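YohF (Salmonella typhimurium, PDB 6WON) probably acts as an acetoin dehydrogenase, an oxidoreductase of the short-chain dehydrogenase/reductase family with a Rossmann fold. Local coordinates at residues H75-Q78 against R82-V85; Q105-Q108 against V114-A117; H127-G132 against I174-L179; I140-E145 against S153-A158. All blocks are in the same frame, centred on the assembly; numbering follows the deposited sequence.

Overall arrangement
The four contacts fall into two pairs in a Rossmann fold built on a seven-stranded parallel sheet. Contact 1 comes first in the chain, where helix 71-80 turns into strand 85-88. Contacts 2 and 3 share helix 103-131, one near its start and one at its end, with centres 26 Å apart; contact 4 falls in the sequence between the two halves of contact 3. Contacts 1 and 3, centres 13 Å apart, touch where the chain enters inner strands 85-88 and 178-185. Contacts 2 and 4, with centres 11 Å apart, pack Trp-106 on Ala-154 within the chain, and both also border the second subunit. Contact 4, with the probable catalytic residues, has its centre 27 Å from those of contacts 1 and 3.

Contact 1. Residues H75-Q78 against R82-V85; sequences HLIQ and RVDV
Arg-82, just beyond the helix that carries Ile-77, helps to grip Asp-84 OD2: its NE bonds that oxygen at 2.8 Å, and the backbone N of Val-6 donates to it as well. The other oxygen, Asp-84 OD1, is held by Arg-82 NH2 at 2.6 Å, an almost straight bond of 173° that uses the syn lone pair. Arg-82 thus presents its NE side to the carboxylate, one nitrogen to each oxygen, with the carboxylate carbon in the guanidinium plane. This two-pronged salt bridge fixes the rotation of both groups and would balance the charge of a buried acid.

Across the contact the packing is apolar and modest. Ile-77 CD1 lies 3.9 Å from Val-83 CG1, and Ile-77 CG2 reaches the same methyl at 4.1 Å, so the valine methyl rests against both branches of the isoleucine, which approach it from one side. Val-83 has turned CG1 into the crowded position between its backbone N and carbonyl carbon (chi1 55°), which brings this methyl to face the helix. On the backbone, Ile-77 O and Arg-82 N approach to 3.5 Å without a hydrogen bond, and the chain leaves the helix here to begin its run into the sheet.

Ile-77 also packs on Ile-8 of strand 6-9, and both it and Val-83 touch His-127 of helix 103-131. Val-83 O accepts a hydrogen bond from Gln-131 of that helix, so the turn from helix 71-80 to strand 85-88 packs against both strand 6-9 and helix 103-131.

Contact 2. Residues Q105-Q108 against V114-A117; sequences QWRQ and VDGA
Arg-107 and Asp-115 are joined by one salt bridge within a single long helix, two turns apart. Arg-107 NH2 donates to Asp-115 OD2 at 2.9 Å in a nearly straight bond (168°), reaching the oxygen on its syn side and slightly out of the carboxylate plane. The guanidinium and carboxylate are nearly coplanar, 27° apart, although the two side chains cross at about a right angle.

Water 1 completes a small ring at the edge of the guanidinium. It accepts from Arg-107 NH1 at 3.1 Å and donates to Asp-115 OD2 at 2.7 Å, giving that oxygen two donors and tying both terminal nitrogens of the arginine to it, one directly and one through the water. The arginine's CB points away from the acid; bends at chi2 (-97°) and chi3 turn the chain back along the helix so that its head can meet the aspartate.

The other oxygen of the carboxylate is held from across the subunit boundary. Asp-115 OD1 accepts a hydrogen bond from Trp-106 NE1 of the second subunit, and the reciprocal bond repeats the arrangement, so the acid is positioned from both chains. Trp-106 of this chain stacks on Phe-118 of the second subunit. Within its own chain, the face of helix 103-131 bearing Trp-106 and Val-114 lies against helix 153-173, through Ala-154, Ala-157, Ala-161 and Leu-162.

Contact 3. Residues H127-G132 against I174-L179; sequences HMIKQG and IEHHIL
Ile-129 lies over one face of the His-176 imidazole, and this is the tight part of the contact. Its CG1 sits 3.6 Å from the ring centroid and 18° off the normal, a CH-pi contact displaced toward the rim; CD1 runs out past the rim on the CD2 and NE2 side, 3.5 Å from His-176 CD2. With CG1 anti to the carbonyl carbon (chi1 -69°), the longer branch is laid over the ring while CG2 reaches toward the ND1 and CE1 side. Glu-175 CG covers the centre of the opposite face, leaving the imidazole sandwiched between two aliphatic groups. Ile-129, partly exposed, also packs on Ile-99 of the second subunit.

Deeper in, Ile-178 CD1 slots against Met-128 CB at 3.7 Å and touches Ile-129 CG1 at 4.0 Å. The thioether of Met-128 lies a little further off, its SD 4.1 Å from Ile-178 CG1. Both residues also pack on Ile-137 of strand 135-140.

The other side of the contact is looser and wet. There the backbones are bridged by water 2, which donates to His-176 O at 2.8 Å and only weakly to Met-128 O, at 3.3 Å.

Helix 103-131 thus ends over the turn that leads from helix 153-173 into strand 178-185, beside strand 135-140, the layering of helix on parallel sheet expected of successive beta-alpha-beta crossovers in a Rossmann fold.

Contact 4. Residues I140-E145 against S153-A158; sequences ITSVHE and SAYTAA
His-144 turns CB, CG and CD2 toward one atom, CE2 of Tyr-155. Its CB stands 4.0 Å from Tyr-155 CE2 and 4.3 Å from Thr-156 OG1. The next atom, CG, follows at 4.1 Å from the same tyrosine carbon, and CD2 comes closest, 3.8 Å from Tyr-155 CE2, at the edge of the phenol and near its plane. On the far branch ND1 bonds Thr-147 O, which fixes the ring's rotation, while CG2 of Val-143 covers the centre of one face. The backbone of His-144 adds its O, 3.6 Å from Thr-156 CG2.

Tyr-155 stretches from the helix with CG anti to its backbone N (chi1 171°), carrying the phenol past His-144 to Ser-142. There its OH lies 3.4 Å from Ser-142 CB and 3.5 Å from Ser-142 OG.

Behind this pair, Thr-141 OG1 donates to Glu-145 OE1 at 2.6 Å, bracing the loop, and Lys-159 NZ bonds Thr-141 O. Tyr-155 and Lys-159 have the spacing of the YxxxK motif of short-chain dehydrogenases, and Ser-142 probably corresponds to the family's catalytic serine. The nearness of the serine and tyrosine hydroxyls is consistent with an active site in which both would face the carbonyl or alcohol of the substrate.

Contact 1. Residues H75-Q78 against R82-V85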
loop_
_atom_site.group_PDB
_atom_site.type_symbol
_atom_site.label_atom_id
_atom_site.label_comp_id
_atom_site.label_asym_id
_atom_site.label_seq_id
_atom_site.Cartn_x
_atom_site.Cartn_y
_atom_site.Cartn_z
ATOM N N HIS B 75 -14.997 -24.349 -23.991
ATOM C CA HIS B 75 -15.143 -25.763 -24.335
ATOM C C HIS B 75 -14.922 -26.656 -23.118
ATOM O O HIS B 75 -15.638 -27.649 -22.931
ATOM C CB HIS B 75 -14.173 -26.142 -25.449
ATOM C CG HIS B 75 -14.355 -25.346 -26.701
ATOM N ND1 HIS B 75 -15.561 -25.267 -27.365
ATOM C CD2 HIS B 75 -13.483 -24.590 -27.413
ATOM C CE1 HIS B 75 -15.425 -24.496 -28.429
ATOM N NE2 HIS B 75 -14.174 -24.073 -28.482
ATOM N N LEU B 76 -13.928 -26.326 -22.293
ATOM C CA LEU B 76 -13.679 -27.096 -21.077
ATOM C C LEU B 76 -14.877 -27.025 -20.134
ATOM O O LEU B 76 -15.347 -28.051 -19.629
ATOM C CB LEU B 76 -12.411 -26.580 -20.394
ATOM C CG LEU B 76 -11.836 -27.375 -19.218
ATOM C CD1 LEU B 76 -11.655 -28.840 -19.583
ATOM C CD2 LEU B 76 -10.499 -26.760 -18.763
ATOM N N ILE B 77 -15.395 -25.814 -19.901
ATOM C CA ILE B 77 -16.599 -25.655 -19.088
ATOM C C ILE B 77 -17.716 -26.556 -19.608
ATOM O O ILE B 77 -18.365 -27.280 -18.840
ATOM C CB ILE B 77 -17.036 -24.181 -19.064
ATOM C CG1 ILE B 77 -15.959 -23.312 -18.406
ATOM C CG2 ILE B 77 -18.364 -24.031 -18.331
ATOM C CD1 ILE B 77 -16.223 -21.820 -18.520
ATOM N N GLN B 78 -17.947 -26.535 -20.930
ATOM C CA GLN B 78 -19.007 -27.364 -21.501
ATOM C C GLN B 78 -18.780 -28.838 -21.202
ATOM O O GLN B 78 -19.727 -29.570 -20.897
ATOM C CB GLN B 78 -19.106 -27.136 -23.010
ATOM C CG GLN B 78 -19.612 -25.756 -23.399
ATOM C CD GLN B 78 -21.015 -25.469 -22.884
ATOM O OE1 GLN B 78 -21.896 -26.333 -22.933
ATOM N NE2 GLN B 78 -21.228 -24.255 -22.383
ATOM N N ARG B 82 -20.223 -27.175 -15.873
ATOM C CA ARG B 82 -20.392 -26.024 -14.994
ATOM C C ARG B 82 -18.993 -25.556 -14.596
ATOM O O ARG B 82 -17.996 -26.237 -14.863
ATOM C CB ARG B 82 -21.218 -26.368 -13.749
ATOM C CG ARG B 82 -20.561 -27.425 -12.872
ATOM C CD ARG B 82 -21.338 -27.659 -11.589
ATOM N NE ARG B 82 -21.447 -26.457 -10.763
ATOM C CZ ARG B 82 -22.601 -25.877 -10.444
ATOM N NH1 ARG B 82 -23.748 -26.382 -10.895
ATOM N NH2 ARG B 82 -22.614 -24.794 -9.670
ATOM N N VAL B 83 -18.930 -24.384 -13.955
ATOM C CA VAL B 83 -17.689 -23.900 -13.351
ATOM C C VAL B 83 -18.026 -23.112 -12.089
ATOM O O VAL B 83 -18.922 -22.262 -12.092
ATOM C CB VAL B 83 -16.840 -23.054 -14.328
ATOM C CG1 VAL B 83 -17.631 -21.897 -14.918
ATOM C CG2 VAL B 83 -15.596 -22.570 -13.647
ATOM N N ASP B 84 -17.334 -23.440 -10.996
ATOM C CA ASP B 84 -17.485 -22.779 -9.705
ATOM C C ASP B 84 -16.215 -22.077 -9.247
ATOM O O ASP B 84 -16.294 -21.103 -8.495
ATOM C CB ASP B 84 -17.900 -23.794 -8.624
ATOM C CG ASP B 84 -19.174 -24.538 -8.981
ATOM O OD1 ASP B 84 -20.277 -23.985 -8.741
ATOM O OD2 ASP B 84 -19.075 -25.674 -9.507
ATOM N N VAL B 85 -15.053 -22.546 -9.688
ATOM C CA VAL B 85 -13.766 -21.953 -9.355
ATOM C C VAL B 85 -12.972 -21.763 -10.639
ATOM O O VAL B 85 -12.847 -22.697 -11.435
ATOM C CB VAL B 85 -12.984 -22.842 -8.370
ATOM C CG1 VAL B 85 -11.563 -22.327 -8.190
ATOM C CG2 VAL B 85 -13.690 -22.891 -7.024
#

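Contact 2. Residues Q105-Q108 against V114-A117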
loop_
_atom_site.group_PDB
_atom_site.type_symbol
_atom_site.label_atom_id
_atom_site.label_comp_id
_atom_site.label_asym_id
_atom_site.label_seq_id
_atom_site.Cartn_x
_atom_site.Cartn_y
_atom_site.Cartn_z
ATOM N N GLN B 105 7.111 -6.971 -27.953
ATOM C CA GLN B 105 7.339 -7.715 -26.728
ATOM C C GLN B 105 6.481 -7.178 -25.592
ATOM O O GLN B 105 5.925 -7.958 -24.807
ATOM C CB GLN B 105 8.815 -7.655 -26.361
ATOM C CG GLN B 105 9.136 -8.421 -25.103
ATOM C CD GLN B 105 10.621 -8.608 -24.907
ATOM O OE1 GLN B 105 11.420 -7.694 -25.161
ATOM N NE2 GLN B 105 11.007 -9.802 -24.474
ATOM N N TRP B 106 6.370 -5.850 -25.487
ATOM C CA TRP B 106 5.454 -5.236 -24.527
ATOM C C TRP B 106 4.049 -5.805 -24.696
ATOM O O TRP B 106 3.410 -6.233 -23.725
ATOM C CB TRP B 106 5.460 -3.708 -24.723
ATOM C CG TRP B 106 4.448 -2.943 -23.931
ATOM C CD1 TRP B 106 3.187 -2.586 -24.326
ATOM C CD2 TRP B 106 4.620 -2.400 -22.606
ATOM N NE1 TRP B 106 2.560 -1.870 -23.326
ATOM C CE2 TRP B 106 3.415 -1.749 -22.261
ATOM C CE3 TRP B 106 5.662 -2.431 -21.674
ATOM C CZ2 TRP B 106 3.231 -1.117 -21.024
ATOM C CZ3 TRP B 106 5.479 -1.801 -20.446
ATOM C CH2 TRP B 106 4.271 -1.155 -20.134
ATOM N N ARG B 107 3.568 -5.860 -25.940
ATOM C CA ARG B 107 2.212 -6.344 -26.174
ATOM C C ARG B 107 2.104 -7.840 -25.917
ATOM O O ARG B 107 1.083 -8.315 -25.412
ATOM C CB ARG B 107 1.774 -6.021 -27.601
ATOM C CG ARG B 107 1.419 -4.559 -27.813
ATOM C CD ARG B 107 -0.076 -4.333 -27.704
ATOM N NE ARG B 107 -0.606 -4.698 -26.388
ATOM C CZ ARG B 107 -1.392 -5.749 -26.143
ATOM N NH1 ARG B 107 -1.780 -6.565 -27.130
ATOM N NH2 ARG B 107 -1.813 -5.968 -24.906
ATOM N N GLN B 108 3.139 -8.599 -26.281
ATOM C CA GLN B 108 3.112 -10.040 -26.050
ATOM C C GLN B 108 3.006 -10.358 -24.557
ATOM O O GLN B 108 2.224 -11.227 -24.154
ATOM C CB GLN B 108 4.359 -10.682 -26.662
ATOM C CG GLN B 108 4.417 -12.188 -26.528
ATOM C CD GLN B 108 5.381 -12.638 -25.433
ATOM O OE1 GLN B 108 4.996 -13.353 -24.505
ATOM N NE2 GLN B 108 6.644 -12.213 -25.538
ATOM N N VAL B 114 -2.154 -10.533 -18.709
ATOM C CA VAL B 114 -3.373 -9.926 -18.181
ATOM C C VAL B 114 -4.539 -9.988 -19.165
ATOM O O VAL B 114 -5.687 -10.142 -18.733
ATOM C CB VAL B 114 -3.121 -8.483 -17.692
ATOM C CG1 VAL B 114 -2.874 -7.519 -18.854
ATOM C CG2 VAL B 114 -4.287 -8.007 -16.795
ATOM N N ASP B 115 -4.272 -9.898 -20.483
ATOM C CA ASP B 115 -5.369 -9.976 -21.456
ATOM C C ASP B 115 -6.037 -11.345 -21.408
ATOM O O ASP B 115 -7.267 -11.447 -21.452
ATOM C CB ASP B 115 -4.888 -9.698 -22.896
ATOM C CG ASP B 115 -4.413 -8.242 -23.127
ATOM O OD1 ASP B 115 -4.633 -7.366 -22.264
ATOM O OD2 ASP B 115 -3.780 -7.985 -24.185
ATOM N N GLY B 116 -5.240 -12.410 -21.323
ATOM C CA GLY B 116 -5.812 -13.743 -21.253
ATOM C C GLY B 116 -6.636 -13.948 -20.000
ATOM O O GLY B 116 -7.772 -14.429 -20.061
ATOM N N ALA B 117 -6.080 -13.565 -18.846
ATOM C CA ALA B 117 -6.807 -13.683 -17.586
ATOM C C ALA B 117 -8.113 -12.906 -17.626
ATOM O O ALA B 117 -9.126 -13.354 -17.080
ATOM C CB ALA B 117 -5.937 -13.190 -16.424
HETATM O O HOH W 1 -3.598 -9.040 -26.641
#

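Contact 3. Residues H127-G132 against I174-L179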
loop_
_atom_site.group_PDB
_atom_site.type_symbol
_atom_site.label_atom_id
_atom_site.label_comp_id
_atom_site.label_asym_id
_atom_site.label_seq_id
_atom_site.Cartn_x
_atom_site.Cartn_y
_atom_site.Cartn_z
ATOM N N HIS B 127 -20.703 -17.965 -16.712
ATOM C CA HIS B 127 -21.309 -19.231 -16.309
ATOM C C HIS B 127 -21.719 -19.196 -14.845
ATOM O O HIS B 127 -22.774 -19.727 -14.478
ATOM C CB HIS B 127 -20.355 -20.392 -16.575
ATOM C CG HIS B 127 -20.302 -20.805 -18.012
ATOM N ND1 HIS B 127 -21.090 -21.818 -18.525
ATOM C CD2 HIS B 127 -19.578 -20.326 -19.052
ATOM C CE1 HIS B 127 -20.847 -21.948 -19.818
ATOM N NE2 HIS B 127 -19.928 -21.060 -20.162
ATOM N N MET B 128 -20.891 -18.582 -13.995
ATOM C CA MET B 128 -21.206 -18.510 -12.572
ATOM C C MET B 128 -22.485 -17.723 -12.333
ATOM O O MET B 128 -23.297 -18.085 -11.473
ATOM C CB MET B 128 -20.048 -17.865 -11.808
ATOM C CG MET B 128 -18.796 -18.729 -11.733
ATOM S SD MET B 128 -17.430 -17.755 -11.112
ATOM C CE MET B 128 -16.111 -18.984 -11.109
ATOM N N ILE B 129 -22.671 -16.633 -13.077
ATOM C CA ILE B 129 -23.883 -15.837 -12.938
ATOM C C ILE B 129 -25.091 -16.650 -13.364
ATOM O O ILE B 129 -26.088 -16.741 -12.636
ATOM C CB ILE B 129 -23.765 -14.539 -13.750
ATOM C CG1 ILE B 129 -22.724 -13.618 -13.109
ATOM C CG2 ILE B 129 -25.131 -13.879 -13.873
ATOM C CD1 ILE B 129 -22.233 -12.522 -14.037
ATOM N N LYS B 130 -25.010 -17.261 -14.554
ATOM C CA LYS B 130 -26.099 -18.091 -15.056
ATOM C C LYS B 130 -26.418 -19.237 -14.101
ATOM O O LYS B 130 -27.592 -19.535 -13.853
ATOM C CB LYS B 130 -25.743 -18.631 -16.443
ATOM C CG LYS B 130 -26.947 -19.140 -17.206
ATOM C CD LYS B 130 -26.570 -19.957 -18.433
ATOM C CE LYS B 130 -27.763 -20.796 -18.897
ATOM N NZ LYS B 130 -27.386 -22.214 -19.173
ATOM N N GLN B 131 -25.389 -19.897 -13.557
ATOM C CA GLN B 131 -25.624 -20.989 -12.611
ATOM C C GLN B 131 -26.345 -20.506 -11.358
ATOM O O GLN B 131 -27.092 -21.274 -10.738
ATOM C CB GLN B 131 -24.301 -21.653 -12.213
ATOM C CG GLN B 131 -23.689 -22.543 -13.282
ATOM C CD GLN B 131 -22.174 -22.560 -13.205
ATOM O OE1 GLN B 131 -21.502 -22.890 -14.179
ATOM N NE2 GLN B 131 -21.626 -22.194 -12.040
ATOM N N GLY B 132 -26.114 -19.256 -10.958
ATOM C CA GLY B 132 -26.816 -18.685 -9.825
ATOM C C GLY B 132 -26.385 -19.190 -8.468
ATOM O O GLY B 132 -27.103 -18.978 -7.490
ATOM N N ILE B 174 -19.654 -9.016 -6.881
ATOM C CA ILE B 174 -20.073 -9.380 -5.530
ATOM C C ILE B 174 -21.571 -9.659 -5.480
ATOM O O ILE B 174 -22.016 -10.552 -4.749
ATOM C CB ILE B 174 -19.642 -8.293 -4.513
ATOM C CG1 ILE B 174 -19.754 -8.820 -3.075
ATOM C CG2 ILE B 174 -20.451 -7.010 -4.654
ATOM C CD1 ILE B 174 -18.929 -10.059 -2.815
ATOM N N GLU B 175 -22.369 -8.957 -6.290
ATOM C CA GLU B 175 -23.811 -9.169 -6.250
ATOM C C GLU B 175 -24.197 -10.578 -6.687
ATOM O O GLU B 175 -25.275 -11.050 -6.319
ATOM C CB GLU B 175 -24.526 -8.132 -7.119
ATOM C CG GLU B 175 -24.400 -8.382 -8.620
ATOM C CD GLU B 175 -25.421 -7.603 -9.450
ATOM O OE1 GLU B 175 -25.054 -6.554 -10.013
ATOM O OE2 GLU B 175 -26.591 -8.051 -9.545
ATOM N N HIS B 176 -23.345 -11.261 -7.453
ATOM C CA HIS B 176 -23.588 -12.643 -7.847
ATOM C C HIS B 176 -22.921 -13.640 -6.905
ATOM O O HIS B 176 -22.815 -14.823 -7.244
ATOM C CB HIS B 176 -23.109 -12.876 -9.280
ATOM C CG HIS B 176 -23.574 -11.833 -10.249
ATOM N ND1 HIS B 176 -24.899 -11.666 -10.584
ATOM C CD2 HIS B 176 -22.887 -10.899 -10.952
ATOM C CE1 HIS B 176 -25.010 -10.677 -11.454
ATOM N NE2 HIS B 176 -23.802 -10.199 -11.700
ATOM N N HIS B 177 -22.466 -13.183 -5.740
ATOM C CA HIS B 177 -21.786 -14.035 -4.769
ATOM C C HIS B 177 -20.541 -14.681 -5.380
ATOM O O HIS B 177 -20.209 -15.837 -5.098
ATOM C CB HIS B 177 -22.743 -15.075 -4.194
ATOM C CG HIS B 177 -24.000 -14.474 -3.644
ATOM N ND1 HIS B 177 -24.043 -13.831 -2.423
ATOM C CD2 HIS B 177 -25.249 -14.385 -4.162
ATOM C CE1 HIS B 177 -25.270 -13.386 -2.206
ATOM N NE2 HIS B 177 -26.022 -13.712 -3.243
ATOM N N ILE B 178 -19.845 -13.913 -6.219
ATOM C CA ILE B 178 -18.550 -14.295 -6.772
ATOM C C ILE B 178 -17.474 -13.515 -6.020
ATOM O O ILE B 178 -17.446 -12.277 -6.058
ATOM C CB ILE B 178 -18.478 -14.017 -8.284
ATOM C CG1 ILE B 178 -19.503 -14.873 -9.042
ATOM C CG2 ILE B 178 -17.077 -14.294 -8.808
ATOM C CD1 ILE B 178 -19.796 -14.387 -10.462
ATOM N N LEU B 179 -16.595 -14.228 -5.326
ATOM C CA LEU B 179 -15.503 -13.596 -4.591
ATOM C C LEU B 179 -14.247 -13.676 -5.445
ATOM O O LEU B 179 -13.959 -14.729 -6.024
ATOM C CB LEU B 179 -15.282 -14.269 -3.237
ATOM C CG LEU B 179 -16.532 -14.566 -2.390
ATOM C CD1 LEU B 179 -16.157 -15.153 -1.017
ATOM C CD2 LEU B 179 -17.402 -13.323 -2.211
HETATM O O HOH W 2 -24.396 -16.517 -8.750
#

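Contact 4. Residues I140-E145 against S153-A158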
loop_
_atom_site.group_PDB
_atom_site.type_symbol
_atom_site.label_atom_id
_atom_site.label_comp_id
_atom_site.label_asym_id
_atom_site.label_seq_id
_atom_site.Cartn_x
_atom_site.Cartn_y
_atom_site.Cartn_z
ATOM N N ILE B 140 -3.631 -15.539 -10.014
ATOM C CA ILE B 140 -2.255 -15.667 -9.551
ATOM C C ILE B 140 -1.485 -14.486 -10.125
ATOM O O ILE B 140 -1.288 -14.398 -11.339
ATOM C CB ILE B 140 -1.617 -16.995 -9.972
ATOM C CG1 ILE B 140 -2.504 -18.177 -9.574
ATOM C CG2 ILE B 140 -0.239 -17.134 -9.319
ATOM C CD1 ILE B 140 -2.630 -18.360 -8.078
ATOM N N THR B 141 -1.062 -13.564 -9.263
ATOM C CA THR B 141 -0.241 -12.466 -9.753
ATOM C C THR B 141 1.215 -12.711 -9.371
ATOM O O THR B 141 1.826 -13.663 -9.870
ATOM C CB THR B 141 -0.766 -11.126 -9.231
ATOM O OG1 THR B 141 -0.679 -11.096 -7.806
ATOM C CG2 THR B 141 -2.237 -10.954 -9.637
ATOM N N SER B 142 1.773 -11.895 -8.477
ATOM C CA SER B 142 3.181 -11.975 -8.096
ATOM C C SER B 142 3.431 -10.863 -7.084
ATOM O O SER B 142 2.643 -9.918 -6.985
ATOM C CB SER B 142 4.108 -11.809 -9.309
ATOM O OG SER B 142 5.354 -11.242 -8.951
ATOM N N VAL B 143 4.534 -10.972 -6.335
ATOM C CA VAL B 143 4.942 -9.807 -5.551
ATOM C C VAL B 143 5.109 -8.596 -6.451
ATOM O O VAL B 143 4.968 -7.455 -5.993
ATOM C CB VAL B 143 6.238 -10.051 -4.759
ATOM C CG1 VAL B 143 5.980 -11.019 -3.637
ATOM C CG2 VAL B 143 7.386 -10.535 -5.688
ATOM N N HIS B 144 5.356 -8.815 -7.745
ATOM C CA HIS B 144 5.549 -7.701 -8.660
ATOM C C HIS B 144 4.244 -7.079 -9.138
ATOM O O HIS B 144 4.276 -6.164 -9.977
ATOM C CB HIS B 144 6.429 -8.172 -9.809
ATOM C CG HIS B 144 7.737 -8.719 -9.327
ATOM N ND1 HIS B 144 8.659 -7.937 -8.662
ATOM C CD2 HIS B 144 8.243 -9.977 -9.337
ATOM C CE1 HIS B 144 9.697 -8.684 -8.322
ATOM N NE2 HIS B 144 9.472 -9.921 -8.729
ATOM N N GLU B 145 3.106 -7.538 -8.617
ATOM C CA GLU B 145 1.897 -6.711 -8.602
ATOM C C GLU B 145 2.080 -5.464 -7.735
ATOM O O GLU B 145 1.301 -4.509 -7.861
ATOM C CB GLU B 145 0.709 -7.541 -8.077
ATOM C CG GLU B 145 -0.624 -6.795 -7.941
ATOM C CD GLU B 145 -1.655 -7.537 -7.103
ATOM O OE1 GLU B 145 -1.571 -8.784 -6.972
ATOM O OE2 GLU B 145 -2.573 -6.870 -6.582
ATOM N N SER B 153 9.936 -4.543 -16.806
ATOM C CA SER B 153 8.918 -3.507 -16.661
ATOM C C SER B 153 7.583 -3.947 -17.243
ATOM O O SER B 153 6.525 -3.654 -16.674
ATOM C CB SER B 153 9.379 -2.214 -17.330
ATOM O OG SER B 153 9.655 -2.425 -18.705
ATOM N N ALA B 154 7.600 -4.622 -18.393
ATOM C CA ALA B 154 6.340 -5.103 -18.959
ATOM C C ALA B 154 5.664 -6.078 -18.004
ATOM O O ALA B 154 4.464 -5.973 -17.723
ATOM C CB ALA B 154 6.587 -5.764 -20.321
ATOM N N TYR B 155 6.431 -7.033 -17.486
ATOM C CA TYR B 155 5.875 -8.016 -16.561
ATOM C C TYR B 155 5.318 -7.336 -15.313
ATOM O O TYR B 155 4.209 -7.652 -14.863
ATOM C CB TYR B 155 6.964 -9.032 -16.228
ATOM C CG TYR B 155 6.680 -10.015 -15.128
ATOM C CD1 TYR B 155 5.969 -11.183 -15.373
ATOM C CD2 TYR B 155 7.161 -9.788 -13.845
ATOM C CE1 TYR B 155 5.726 -12.081 -14.360
ATOM C CE2 TYR B 155 6.930 -10.676 -12.836
ATOM C CZ TYR B 155 6.218 -11.818 -13.089
ATOM O OH TYR B 155 5.997 -12.689 -12.048
ATOM N N THR B 156 6.053 -6.366 -14.767
ATOM C CA THR B 156 5.577 -5.641 -13.589
ATOM C C THR B 156 4.285 -4.900 -13.888
ATOM O O THR B 156 3.327 -4.948 -13.108
ATOM C CB THR B 156 6.644 -4.657 -13.124
ATOM O OG1 THR B 156 7.839 -5.369 -12.773
ATOM C CG2 THR B 156 6.132 -3.815 -11.948
ATOM N N ALA B 157 4.240 -4.200 -15.021
ATOM C CA ALA B 157 3.048 -3.431 -15.354
ATOM C C ALA B 157 1.850 -4.345 -15.556
ATOM O O ALA B 157 0.736 -4.021 -15.136
ATOM C CB ALA B 157 3.293 -2.586 -16.606
ATOM N N ALA B 158 2.062 -5.491 -16.195
ATOM C CA ALA B 158 0.953 -6.418 -16.420
ATOM C C ALA B 158 0.470 -7.053 -15.114
ATOM O O ALA B 158 -0.735 -7.273 -14.938
ATOM C CB ALA B 158 1.363 -7.491 -17.425
#